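Local structure of putative peptide ABC-transport system periplasmic peptide-binding protein (Campylobacter jejuni, 4OEV) at residues Ala10-Ile15 with Gly479-Gly484; Ala16-Ala21 with Asp27-Leu32; Phe153-Ile158 with Val166-Gly171. The protein binds nickel(II) outside the cytoplasm, here together with oxalate, and probably hands it to an ABC-type importer of Campylobacter jejuni. One frame throughout, in Å; residues are numbered along the deposited sequence.

Contact 1 (Ala10-Ile15 with Gly479-Gly484). With NI (nickel (II) ion), chain C; OXL (oxalate ion), chain D.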
ATOM      1  N   ALA A  10       5.436 -16.831  -3.909  1.00 39.50           N
ATOM      2  CA  ALA A  10       5.808 -16.199  -2.662  1.00 39.84           C
ATOM      3  C   ALA A  10       5.248 -14.790  -2.587  1.00 38.13           C
ATOM      4  O   ALA A  10       5.325 -14.013  -3.547  1.00 33.52           O
ATOM      5  CB  ALA A  10       7.364 -16.143  -2.517  1.00 42.52           C
ATOM      6  N   VAL A  11       4.745 -14.442  -1.411  1.00 39.93           N
ATOM      7  CA  VAL A  11       4.276 -13.082  -1.152  1.00 38.50           C
ATOM      8  C   VAL A  11       4.788 -12.605   0.208  1.00 34.42           C
ATOM      9  O   VAL A  11       4.706 -13.347   1.193  1.00 38.02           O
ATOM     10  CB  VAL A  11       2.743 -13.006  -1.209  1.00 37.69           C
ATOM     11  CG1 VAL A  11       2.278 -11.627  -0.740  1.00 37.78           C
ATOM     12  CG2 VAL A  11       2.286 -13.247  -2.651  1.00 33.78           C
ATOM     13  N   GLU A  12       5.313 -11.386   0.260  1.00 31.29           N
ATOM     14  CA  GLU A  12       5.940 -10.880   1.529  1.00 32.11           C
ATOM     15  C   GLU A  12       4.980 -10.835   2.750  1.00 39.83           C
ATOM     16  O   GLU A  12       5.324 -11.327   3.846  1.00 36.93           O
ATOM     17  CB  GLU A  12       6.536  -9.514   1.292  1.00 32.87           C
ATOM     18  CG  GLU A  12       7.265  -8.923   2.526  1.00 32.53           C
ATOM     19  CD  GLU A  12       7.627  -7.500   2.317  1.00 32.66           C
ATOM     20  OE1 GLU A  12       7.305  -6.995   1.223  1.00 30.24           O
ATOM     21  OE2 GLU A  12       8.226  -6.871   3.232  1.00 34.58           O
ATOM     22  N   ASN A  13       3.769 -10.298   2.531  1.00 37.72           N
ATOM     23  CA  ASN A  13       2.797 -10.051   3.590  1.00 37.73           C
ATOM     24  C   ASN A  13       1.608 -10.987   3.482  1.00 37.87           C
ATOM     25  O   ASN A  13       1.268 -11.426   2.387  1.00 34.46           O
ATOM     26  CB  ASN A  13       2.316  -8.599   3.519  1.00 36.16           C
ATOM     27  CG  ASN A  13       3.449  -7.624   3.652  1.00 35.64           C
ATOM     28  OD1 ASN A  13       3.976  -7.446   4.744  1.00 35.22           O
ATOM     29  ND2 ASN A  13       3.844  -6.988   2.544  1.00 30.88           N
ATOM     30  N   GLU A  14       1.017 -11.311   4.619  1.00 38.23           N
ATOM     31  CA  GLU A  14      -0.187 -12.079   4.678  1.00 45.62           C
ATOM     32  C   GLU A  14      -1.250 -11.213   5.357  1.00 44.09           C
ATOM     33  O   GLU A  14      -1.000 -10.050   5.706  1.00 42.49           O
ATOM     34  CB  GLU A  14       0.044 -13.389   5.429  1.00 52.09           C
ATOM     35  CG  GLU A  14       0.614 -13.215   6.820  1.00 56.47           C
ATOM     36  CD  GLU A  14       0.779 -14.532   7.560  1.00 63.16           C
ATOM     37  OE1 GLU A  14       0.348 -15.581   7.020  1.00 65.91           O
ATOM     38  OE2 GLU A  14       1.328 -14.506   8.689  1.00 65.17           O
ATOM     39  N   ILE A  15      -2.433 -11.772   5.512  1.00 42.16           N
ATOM     40  CA  ILE A  15      -3.504 -11.090   6.237  1.00 40.78           C
ATOM     41  C   ILE A  15      -4.243 -12.095   7.116  1.00 42.98           C
ATOM     42  O   ILE A  15      -4.491 -13.244   6.691  1.00 44.93           O
ATOM     43  CB  ILE A  15      -4.458 -10.389   5.266  1.00 39.81           C
ATOM     44  CG1 ILE A  15      -5.567  -9.647   6.035  1.00 39.83           C
ATOM     45  CG2 ILE A  15      -5.131 -11.410   4.276  1.00 35.07           C
ATOM     46  CD1 ILE A  15      -6.197  -8.573   5.197  1.00 37.40           C
ATOM     47  N   GLY A 479       1.739  -1.304  -6.552  1.00 34.67           N
ATOM     48  CA  GLY A 479       1.585  -0.484  -5.367  1.00 32.79           C
ATOM     49  C   GLY A 479       2.651  -0.863  -4.367  1.00 32.48           C
ATOM     50  O   GLY A 479       3.640  -1.543  -4.685  1.00 32.11           O
ATOM     51  N   HIS A 480       2.418  -0.392  -3.162  1.00 28.74           N
ATOM     52  CA  HIS A 480       3.235  -0.635  -1.983  1.00 30.11           C
ATOM     53  C   HIS A 480       3.451  -2.149  -1.779  1.00 33.38           C
ATOM     54  O   HIS A 480       2.506  -2.949  -1.914  1.00 30.65           O
ATOM     55  CB  HIS A 480       2.538   0.033  -0.808  1.00 28.63           C
ATOM     56  CG  HIS A 480       3.214  -0.162   0.492  1.00 26.25           C
ATOM     57  ND1 HIS A 480       4.564   0.096   0.672  1.00 23.27           N
ATOM     58  CD2 HIS A 480       2.741  -0.578   1.689  1.00 26.27           C
ATOM     59  CE1 HIS A 480       4.892  -0.168   1.922  1.00 25.81           C
ATOM     60  NE2 HIS A 480       3.815  -0.559   2.580  1.00 21.15           N
ATOM     61  N   HIS A 481       4.716  -2.517  -1.551  1.00 29.36           N
ATOM     62  CA  HIS A 481       5.229  -3.893  -1.482  1.00 29.37           C
ATOM     63  C   HIS A 481       5.094  -4.643  -2.787  1.00 31.59           C
ATOM     64  O   HIS A 481       5.205  -5.855  -2.778  1.00 33.63           O
ATOM     65  CB  HIS A 481       4.573  -4.755  -0.378  1.00 28.10           C
ATOM     66  CG  HIS A 481       4.803  -4.253   1.022  1.00 31.05           C
ATOM     67  ND1 HIS A 481       5.984  -4.461   1.722  1.00 35.12           N
ATOM     68  CD2 HIS A 481       3.978  -3.589   1.870  1.00 30.24           C
ATOM     69  CE1 HIS A 481       5.879  -3.917   2.928  1.00 32.61           C
ATOM     70  NE2 HIS A 481       4.666  -3.390   3.046  1.00 34.50           N
ATOM     71  N   GLY A 482       4.883  -3.931  -3.897  1.00 28.99           N
ATOM     72  CA  GLY A 482       4.715  -4.557  -5.184  1.00 29.49           C
ATOM     73  C   GLY A 482       3.348  -5.220  -5.326  1.00 32.57           C
ATOM     74  O   GLY A 482       3.078  -5.907  -6.345  1.00 34.24           O
ATOM     75  N   VAL A 483       2.478  -5.011  -4.331  1.00 30.44           N
ATOM     76  CA  VAL A 483       1.107  -5.584  -4.404  1.00 31.74           C
ATOM     77  C   VAL A 483       0.499  -5.254  -5.739  1.00 32.78           C
ATOM     78  O   VAL A 483       0.613  -4.120  -6.261  1.00 32.74           O
ATOM     79  CB  VAL A 483       0.213  -5.112  -3.229  1.00 32.82           C
ATOM     80  CG1 VAL A 483      -1.264  -5.376  -3.472  1.00 36.81           C
ATOM     81  CG2 VAL A 483       0.644  -5.847  -1.900  1.00 26.50           C
ATOM     82  N   GLY A 484      -0.094  -6.277  -6.351  1.00 33.12           N
ATOM     83  CA  GLY A 484      -0.640  -6.100  -7.659  1.00 36.36           C
ATOM     84  C   GLY A 484       0.127  -6.917  -8.650  1.00 37.67           C
ATOM     85  O   GLY A 484      -0.306  -7.029  -9.775  1.00 37.05           O
TER
HETATM   86 NI    NI C 501       3.778  -1.802   4.253  1.00 27.31          NI
HETATM   87  C1  OXL D 502       5.527  -0.088   5.609  1.00 25.78           C
HETATM   88  C2  OXL D 502       4.097   0.154   6.079  1.00 32.00           C
HETATM   89  O1  OXL D 502       6.546   0.635   5.979  1.00 25.19           O
HETATM   90  O2  OXL D 502       3.968   0.662   7.207  1.00 35.76           O
HETATM   91  O3  OXL D 502       5.684  -1.075   4.862  1.00 21.77           O
HETATM   92  O4  OXL D 502       3.074  -0.284   5.431  1.00 26.96           O
HETATM   93  O   HOH W   1       7.158  -7.738  -1.448  1.00 39.68           O
HETATM   94  O   HOH W   2       3.818  -3.043   5.785  1.00 17.81           O
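H481 meets E12 and N13, and H480 beside it joins it on the nickel ion. H480 extends away from its backbone N (chi1 178°). This carries H480 NE2 to the metal at 2.1 Å. Its ND1 is hydrogen-bonded to D240, which should fix the ring's rotation. The oxalate oxygens O3 and O4 lie at the edge of this ring. H481 also binds nickel through NE2, at 2.2 Å, and turns its other nitrogen to segment 10-15. H481 ND1 donates to E12 OE1 at 2.9 Å. The bond is bent (133°), and E12 OE1 is met from above the carboxylate plane. E12 reaches the ring as an extended chain, with carboxylate and ring planes 78° apart. N13 ND2 sits over the centre of one face of the H481 ring, 3.3 Å from H481 CG. Water 1 donates to both E12 OE1 and the H481 carbonyl O. The carboxylate probably makes H481 a stronger ligand for the metal. H26, oxalate O3 and O4, and water 2 complete the shell. Three histidines, a bidentate oxalate and a water thus form the six-coordinate nickel site of this extracytoplasmic nickel-binding protein, with E12 as a second-shell carboxylate.

Contact 2 (Ala16-Ala21 with Asp27-Leu32); sequences ARINPA and DAVINL
I18, P20 and I30 pack together where the loop after strand 6-11 folds back on the start of helix 30-33. Asx turns at N19 and D27 shape this loop-to-helix passage. The contact itself is apolar, with no hydrogen bond from one segment to the other.

I30 is its centre. Its CG1 points away from the carbonyl carbon (chi1 -64°), and the chain runs on straight. The two branches therefore divide the work. The long branch passes I18, with I30 CG1 4.0 Å from I18 CG2, and ends against the N19 backbone. There I30 CD1 comes to 3.3 Å from N19 O. The short branch, I30 CG2, touches the proline ring at P20 CG and P20 CD, 3.7 Å from each.

I18 is the centre of an inverse gamma turn. Its two branches also part. The I18 and I30 side chains run past each other in opposite directions, with I18 CG2 against I30 CG1. I18 CG1 meets V29 CG2 at 4.0 Å, the two side chains crossing at about a right angle. V29 CG1 lies anti to the carbonyl carbon (chi1 -70°), which leaves CG2 between the backbone N and the carbonyl carbon, facing I18. V174 and W168 also touch I18, and F176 and I194 touch V29. The cluster thus lies against the sheet that contains strands 163-169, 173-178 and 191-196.

Within each segment an Asx side chain holds the backbone. N19 points away from I30, and its ND2 donates to N154 OD1. N19 OD1 accepts from A21 N, which lies above the carbonyl plane. D27 OD1 takes two backbone donors at the start of the helix. V29 N meets its anti lone pair, and I30 N comes nearly along the C-O axis in an almost straight bond of 2.9 Å to D27 OD1.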
ATOM      1  N   ALA A  16      -4.579 -11.703   8.346  1.00 41.80           N
ATOM      2  CA  ALA A  16      -5.251 -12.642   9.252  1.00 43.86           C
ATOM      3  C   ALA A  16      -6.730 -12.836   8.941  1.00 43.11           C
ATOM      4  O   ALA A  16      -7.327 -13.804   9.398  1.00 45.98           O
ATOM      5  CB  ALA A  16      -5.109 -12.204  10.696  1.00 44.91           C
ATOM      6  N   ARG A  17      -7.345 -11.911   8.219  1.00 41.12           N
ATOM      7  CA  ARG A  17      -8.783 -12.066   7.896  1.00 43.23           C
ATOM      8  C   ARG A  17      -8.930 -11.866   6.398  1.00 43.52           C
ATOM      9  O   ARG A  17      -8.653 -10.774   5.875  1.00 40.49           O
ATOM     10  CB  ARG A  17      -9.636 -11.059   8.685  1.00 44.49           C
ATOM     11  CG  ARG A  17      -9.684 -11.301  10.176  1.00 46.48           C
ATOM     12  CD  ARG A  17     -10.459 -10.187  10.895  1.00 45.92           C
ATOM     13  NE  ARG A  17      -9.686  -8.958  10.999  1.00 41.78           N
ATOM     14  CZ  ARG A  17     -10.105  -7.852  11.610  1.00 39.78           C
ATOM     15  NH1 ARG A  17     -11.307  -7.779  12.171  1.00 37.80           N
ATOM     16  NH2 ARG A  17      -9.320  -6.801  11.662  1.00 35.02           N
ATOM     17  N   ILE A  18      -9.238 -12.944   5.676  1.00 47.07           N
ATOM     18  CA  ILE A  18      -9.345 -12.830   4.236  1.00 45.65           C
ATOM     19  C   ILE A  18     -10.731 -12.314   3.922  1.00 45.82           C
ATOM     20  O   ILE A  18     -11.620 -13.055   3.498  1.00 48.68           O
ATOM     21  CB  ILE A  18      -9.042 -14.166   3.504  1.00 47.18           C
ATOM     22  CG1 ILE A  18      -7.621 -14.655   3.864  1.00 46.14           C
ATOM     23  CG2 ILE A  18      -9.112 -13.956   1.985  1.00 45.14           C
ATOM     24  CD1 ILE A  18      -7.294 -16.085   3.355  1.00 54.73           C
ATOM     25  N   ASN A  19     -10.877 -11.012   4.095  1.00 46.76           N
ATOM     26  CA  ASN A  19     -12.172 -10.354   4.034  1.00 46.09           C
ATOM     27  C   ASN A  19     -11.917  -8.937   3.556  1.00 43.11           C
ATOM     28  O   ASN A  19     -11.153  -8.206   4.186  1.00 39.20           O
ATOM     29  CB  ASN A  19     -12.816 -10.400   5.416  1.00 44.94           C
ATOM     30  CG  ASN A  19     -14.137  -9.693   5.488  1.00 44.19           C
ATOM     31  OD1 ASN A  19     -14.465  -8.823   4.684  1.00 45.28           O
ATOM     32  ND2 ASN A  19     -14.924 -10.086   6.457  1.00 43.40           N
ATOM     33  N   PRO A  20     -12.500  -8.573   2.407  1.00 41.85           N
ATOM     34  CA  PRO A  20     -12.344  -7.231   1.831  1.00 39.32           C
ATOM     35  C   PRO A  20     -12.517  -6.078   2.862  1.00 42.67           C
ATOM     36  O   PRO A  20     -11.833  -5.073   2.733  1.00 40.14           O
ATOM     37  CB  PRO A  20     -13.445  -7.186   0.764  1.00 41.67           C
ATOM     38  CG  PRO A  20     -13.662  -8.619   0.394  1.00 45.61           C
ATOM     39  CD  PRO A  20     -13.210  -9.496   1.502  1.00 43.84           C
ATOM     40  N   ALA A  21     -13.390  -6.238   3.865  1.00 42.33           N
ATOM     41  CA  ALA A  21     -13.614  -5.166   4.838  1.00 41.16           C
ATOM     42  C   ALA A  21     -12.354  -4.826   5.650  1.00 40.03           C
ATOM     43  O   ALA A  21     -12.289  -3.727   6.235  1.00 36.14           O
ATOM     44  CB  ALA A  21     -14.727  -5.527   5.774  1.00 41.71           C
ATOM     45  N   ASP A  27      -1.906  -7.578   1.025  1.00 36.50           N
ATOM     46  CA  ASP A  27      -1.957  -9.007   0.706  1.00 37.57           C
ATOM     47  C   ASP A  27      -2.248  -9.300  -0.764  1.00 36.26           C
ATOM     48  O   ASP A  27      -2.578  -8.397  -1.545  1.00 36.92           O
ATOM     49  CB  ASP A  27      -3.003  -9.688   1.565  1.00 37.77           C
ATOM     50  CG  ASP A  27      -4.400  -9.310   1.150  1.00 38.97           C
ATOM     51  OD1 ASP A  27      -4.911  -9.981   0.241  1.00 40.79           O
ATOM     52  OD2 ASP A  27      -4.965  -8.340   1.706  1.00 38.78           O
ATOM     53  N   ALA A  28      -2.086 -10.565  -1.143  1.00 37.82           N
ATOM     54  CA  ALA A  28      -2.396 -10.989  -2.509  1.00 38.13           C
ATOM     55  C   ALA A  28      -3.562 -11.980  -2.545  1.00 41.86           C
ATOM     56  O   ALA A  28      -3.838 -12.552  -3.615  1.00 42.25           O
ATOM     57  CB  ALA A  28      -1.154 -11.605  -3.204  1.00 34.45           C
ATOM     58  N   VAL A  29      -4.241 -12.200  -1.404  1.00 39.26           N
ATOM     59  CA  VAL A  29      -5.220 -13.278  -1.343  1.00 40.97           C
ATOM     60  C   VAL A  29      -6.694 -12.820  -1.408  1.00 40.76           C
ATOM     61  O   VAL A  29      -7.531 -13.548  -1.957  1.00 41.26           O
ATOM     62  CB  VAL A  29      -5.026 -14.173  -0.071  1.00 46.08           C
ATOM     63  CG1 VAL A  29      -3.760 -14.981  -0.199  1.00 44.66           C
ATOM     64  CG2 VAL A  29      -4.977 -13.336   1.211  1.00 45.23           C
ATOM     65  N   ILE A  30      -7.010 -11.627  -0.890  1.00 37.85           N
ATOM     66  CA  ILE A  30      -8.382 -11.135  -0.960  1.00 38.61           C
ATOM     67  C   ILE A  30      -8.758 -10.980  -2.440  1.00 44.43           C
ATOM     68  O   ILE A  30      -9.874 -11.327  -2.832  1.00 44.99           O
ATOM     69  CB  ILE A  30      -8.601  -9.796  -0.185  1.00 37.47           C
ATOM     70  CG1 ILE A  30      -8.353 -10.052   1.303  1.00 41.39           C
ATOM     71  CG2 ILE A  30     -10.067  -9.249  -0.453  1.00 38.44           C
ATOM     72  CD1 ILE A  30      -8.493  -8.832   2.251  1.00 39.05           C
ATOM     73  N   ASN A  31      -7.837 -10.497  -3.272  1.00 42.57           N
ATOM     74  CA  ASN A  31      -8.156 -10.356  -4.708  1.00 44.83           C
ATOM     75  C   ASN A  31      -8.204 -11.678  -5.495  1.00 43.08           C
ATOM     76  O   ASN A  31      -8.546 -11.677  -6.679  1.00 42.24           O
ATOM     77  CB  ASN A  31      -7.147  -9.409  -5.368  1.00 51.78           C
ATOM     78  CG  ASN A  31      -7.452  -7.947  -5.087  1.00 54.68           C
ATOM     79  OD1 ASN A  31      -6.900  -7.355  -4.150  1.00 58.68           O
ATOM     80  ND2 ASN A  31      -8.318  -7.350  -5.905  1.00 52.37           N
ATOM     81  N   LEU A  32      -7.870 -12.802  -4.858  1.00 43.29           N
ATOM     82  CA  LEU A  32      -8.043 -14.128  -5.496  1.00 42.72           C
ATOM     83  C   LEU A  32      -9.468 -14.643  -5.247  1.00 47.01           C
ATOM     84  O   LEU A  32     -10.154 -15.138  -6.156  1.00 48.82           O
ATOM     85  CB  LEU A  32      -7.042 -15.124  -4.939  1.00 42.62           C
ATOM     86  CG  LEU A  32      -5.579 -14.698  -5.090  1.00 42.95           C
ATOM     87  CD1 LEU A  32      -4.664 -15.682  -4.406  1.00 41.12           C
ATOM     88  CD2 LEU A  32      -5.242 -14.606  -6.577  1.00 44.52           C
TER

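Contact 3 (Phe153-Ile158 with Val166-Gly171)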
ATOM      1  N   PHE A 153     -15.921 -17.111   8.908  1.00 55.43           N
ATOM      2  CA  PHE A 153     -15.817 -16.700   7.508  1.00 54.89           C
ATOM      3  C   PHE A 153     -14.451 -16.182   7.129  1.00 53.05           C
ATOM      4  O   PHE A 153     -13.938 -16.512   6.061  1.00 51.93           O
ATOM      5  CB  PHE A 153     -16.805 -15.585   7.226  1.00 56.33           C
ATOM      6  CG  PHE A 153     -16.810 -15.103   5.799  1.00 54.54           C
ATOM      7  CD1 PHE A 153     -16.058 -14.011   5.402  1.00 51.66           C
ATOM      8  CD2 PHE A 153     -17.636 -15.728   4.862  1.00 55.29           C
ATOM      9  CE1 PHE A 153     -16.086 -13.570   4.093  1.00 50.55           C
ATOM     10  CE2 PHE A 153     -17.675 -15.293   3.556  1.00 54.41           C
ATOM     11  CZ  PHE A 153     -16.910 -14.212   3.164  1.00 50.18           C
ATOM     12  N   ASN A 154     -13.871 -15.344   7.998  1.00 47.90           N
ATOM     13  CA  ASN A 154     -12.629 -14.683   7.675  1.00 51.59           C
ATOM     14  C   ASN A 154     -11.492 -15.659   7.449  1.00 51.29           C
ATOM     15  O   ASN A 154     -10.479 -15.294   6.867  1.00 51.47           O
ATOM     16  CB  ASN A 154     -12.250 -13.668   8.774  1.00 50.68           C
ATOM     17  CG  ASN A 154     -13.269 -12.567   8.912  1.00 51.93           C
ATOM     18  OD1 ASN A 154     -13.982 -12.265   7.963  1.00 53.87           O
ATOM     19  ND2 ASN A 154     -13.345 -11.953  10.094  1.00 53.29           N
ATOM     20  N   GLN A 155     -11.634 -16.891   7.927  1.00 52.51           N
ATOM     21  CA  GLN A 155     -10.618 -17.907   7.646  1.00 52.90           C
ATOM     22  C   GLN A 155     -11.166 -19.001   6.718  1.00 53.86           C
ATOM     23  O   GLN A 155     -10.478 -19.970   6.451  1.00 57.06           O
ATOM     24  CB  GLN A 155     -10.098 -18.530   8.944  1.00 55.66           C
ATOM     25  CG  GLN A 155      -9.316 -17.568   9.866  1.00 54.78           C
ATOM     26  CD  GLN A 155     -10.232 -16.611  10.624  1.00 56.47           C
ATOM     27  OE1 GLN A 155     -11.319 -16.990  11.057  1.00 58.77           O
ATOM     28  NE2 GLN A 155      -9.795 -15.375  10.785  1.00 55.51           N
ATOM     29  N   ASN A 156     -12.405 -18.834   6.250  1.00 52.11           N
ATOM     30  CA  ASN A 156     -13.060 -19.748   5.285  1.00 52.29           C
ATOM     31  C   ASN A 156     -13.851 -18.932   4.269  1.00 51.94           C
ATOM     32  O   ASN A 156     -15.051 -19.152   4.107  1.00 54.14           O
ATOM     33  CB  ASN A 156     -14.019 -20.707   5.998  1.00 63.52           C
ATOM     34  CG  ASN A 156     -13.318 -21.636   6.962  1.00 66.18           C
ATOM     35  OD1 ASN A 156     -13.019 -22.786   6.627  1.00 69.03           O
ATOM     36  ND2 ASN A 156     -13.043 -21.142   8.172  1.00 66.03           N
ATOM     37  N   PRO A 157     -13.189 -17.981   3.579  1.00 52.97           N
ATOM     38  CA  PRO A 157     -13.910 -16.966   2.801  1.00 51.78           C
ATOM     39  C   PRO A 157     -14.638 -17.561   1.598  1.00 54.01           C
ATOM     40  O   PRO A 157     -14.101 -18.456   0.941  1.00 52.66           O
ATOM     41  CB  PRO A 157     -12.793 -16.016   2.357  1.00 52.05           C
ATOM     42  CG  PRO A 157     -11.604 -16.902   2.232  1.00 51.56           C
ATOM     43  CD  PRO A 157     -11.733 -17.901   3.364  1.00 48.85           C
ATOM     44  N   ILE A 158     -15.857 -17.080   1.342  1.00 51.81           N
ATOM     45  CA  ILE A 158     -16.583 -17.405   0.128  1.00 53.08           C
ATOM     46  C   ILE A 158     -16.681 -16.109  -0.695  1.00 54.27           C
ATOM     47  O   ILE A 158     -17.124 -15.082  -0.168  1.00 51.13           O
ATOM     48  CB  ILE A 158     -17.995 -17.967   0.439  1.00 57.42           C
ATOM     49  CG1 ILE A 158     -17.919 -19.374   1.043  1.00 58.15           C
ATOM     50  CG2 ILE A 158     -18.845 -17.958  -0.804  1.00 56.27           C
ATOM     51  CD1 ILE A 158     -17.399 -20.453   0.067  1.00 57.61           C
ATOM     52  N   VAL A 166      -9.195 -23.175  -0.367  1.00 54.60           N
ATOM     53  CA  VAL A 166      -9.081 -24.597  -0.009  1.00 58.04           C
ATOM     54  C   VAL A 166      -8.631 -24.847   1.435  1.00 57.95           C
ATOM     55  O   VAL A 166      -9.325 -25.497   2.201  1.00 59.11           O
ATOM     56  CB  VAL A 166      -8.105 -25.346  -0.926  1.00 58.68           C
ATOM     57  CG1 VAL A 166      -8.019 -26.777  -0.478  1.00 60.69           C
ATOM     58  CG2 VAL A 166      -8.559 -25.268  -2.365  1.00 58.49           C
ATOM     59  N   LYS A 167      -7.431 -24.406   1.789  1.00 59.26           N
ATOM     60  CA  LYS A 167      -6.997 -24.542   3.169  1.00 60.74           C
ATOM     61  C   LYS A 167      -5.896 -23.556   3.490  1.00 60.44           C
ATOM     62  O   LYS A 167      -5.352 -22.890   2.605  1.00 61.57           O
ATOM     63  CB  LYS A 167      -6.525 -25.959   3.462  1.00 63.40           C
ATOM     64  CG  LYS A 167      -5.213 -26.360   2.820  1.00 65.48           C
ATOM     65  CD  LYS A 167      -4.754 -27.672   3.450  1.00 71.40           C
ATOM     66  CE  LYS A 167      -3.494 -28.208   2.787  1.00 75.50           C
ATOM     67  NZ  LYS A 167      -2.973 -29.460   3.421  1.00 79.87           N
ATOM     68  N   TRP A 168      -5.554 -23.486   4.765  1.00 58.56           N
ATOM     69  CA  TRP A 168      -4.641 -22.455   5.220  1.00 59.10           C
ATOM     70  C   TRP A 168      -3.786 -23.003   6.337  1.00 62.59           C
ATOM     71  O   TRP A 168      -4.293 -23.380   7.382  1.00 65.65           O
ATOM     72  CB  TRP A 168      -5.455 -21.244   5.669  1.00 57.34           C
ATOM     73  CG  TRP A 168      -4.721 -20.033   6.134  1.00 54.08           C
ATOM     74  CD1 TRP A 168      -3.365 -19.857   6.257  1.00 53.26           C
ATOM     75  CD2 TRP A 168      -5.328 -18.810   6.552  1.00 51.62           C
ATOM     76  NE1 TRP A 168      -3.097 -18.586   6.733  1.00 52.56           N
ATOM     77  CE2 TRP A 168      -4.283 -17.924   6.919  1.00 50.21           C
ATOM     78  CE3 TRP A 168      -6.660 -18.375   6.647  1.00 50.64           C
ATOM     79  CZ2 TRP A 168      -4.524 -16.626   7.377  1.00 47.48           C
ATOM     80  CZ3 TRP A 168      -6.906 -17.090   7.094  1.00 48.45           C
ATOM     81  CH2 TRP A 168      -5.829 -16.219   7.466  1.00 45.99           C
ATOM     82  N   LYS A 169      -2.481 -23.039   6.123  1.00 64.22           N
ATOM     83  CA  LYS A 169      -1.570 -23.427   7.176  1.00 67.02           C
ATOM     84  C   LYS A 169      -0.963 -22.153   7.730  1.00 65.65           C
ATOM     85  O   LYS A 169      -0.092 -21.556   7.112  1.00 63.36           O
ATOM     86  CB  LYS A 169      -0.508 -24.373   6.629  1.00 69.90           C
ATOM     87  CG  LYS A 169       0.315 -25.111   7.660  1.00 73.29           C
ATOM     88  CD  LYS A 169       0.913 -26.348   6.996  1.00 77.98           C
ATOM     89  CE  LYS A 169       2.205 -26.818   7.643  1.00 80.11           C
ATOM     90  NZ  LYS A 169       2.860 -27.873   6.805  1.00 81.78           N
ATOM     91  N   LYS A 170      -1.408 -21.755   8.916  1.00 67.73           N
ATOM     92  CA  LYS A 170      -1.148 -20.414   9.427  1.00 68.43           C
ATOM     93  C   LYS A 170       0.334 -20.028   9.451  1.00 66.36           C
ATOM     94  O   LYS A 170       1.186 -20.803   9.910  1.00 67.03           O
ATOM     95  CB  LYS A 170      -1.740 -20.274  10.827  1.00 72.95           C
ATOM     96  CG  LYS A 170      -1.451 -18.932  11.496  1.00 73.95           C
ATOM     97  CD  LYS A 170      -2.291 -17.796  10.931  1.00 75.03           C
ATOM     98  CE  LYS A 170      -2.064 -16.516  11.726  1.00 74.24           C
ATOM     99  NZ  LYS A 170      -2.508 -15.309  10.988  1.00 73.55           N
ATOM    100  N   GLY A 171       0.628 -18.845   8.899  1.00 62.98           N
ATOM    101  CA  GLY A 171       1.988 -18.327   8.820  1.00 60.76           C
ATOM    102  C   GLY A 171       2.816 -18.920   7.687  1.00 58.41           C
ATOM    103  O   GLY A 171       3.898 -18.423   7.379  1.00 57.28           O
TER
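An edge strand of a mixed sheet and the end of a 3-10 segment at 153-155 come together here. Strand 163-169 is outermost in that sheet, and W168 is its contact residue. The W168 side chain leaves the strand toward the turn, with CG anti to the backbone N (chi1 -178°). This brings the six-membered part of the indole to Q155 and N154. The CZ3 corner does most of the touching. Q155 CG approaches it obliquely, 3.7 Å from W168 CZ3. Q155 CB lies near CE3 and CZ3, at 4.0 Å from W168 CZ3. The Q155 chain bends at its second torsion (76°), and its amide plane is only 28° from the indole plane. The amide NE2 donates to the carbonyl O of A16, which ties the end of Q155 to the loop 16-21. N154 takes part through its backbone, with O at the indole edge, 4.0 Å from W168 CZ3. Its side chain leads away, and its ND2 is hydrogen-bonded to the carbonyl of L148. The turn is closed by the backbone bond from N156 N to F153 O, 2.8 Å long. On the strand, V166 and K167 both face E175. The contact thus rests the end of a 3-10 segment on the tryptophan of an edge strand, just beyond a classic beta bulge.

The three contacts run from the nickel site out to a sheet edge. Contacts 1 and 2 have centres 11 Å apart, contacts 2 and 3 10 Å, and contacts 1 and 3 18 Å. Contact 1 joins residues near the two ends of the chain, so contacts 2 and 3 are nested within its loop, one after the other. I15 links contact 1 to contact 2 by packing on V29 and I30. Its carbonyl O also meets the W168 ring of contact 3. The backbones of I18 and N154 are hydrogen-bonded, which joins contact 2 to contact 3. Strands 6-11 and 163-169 are the two outer strands of one sheet. The loop that follows strand 6-11 thus runs from the metal site to the packing against this sheet.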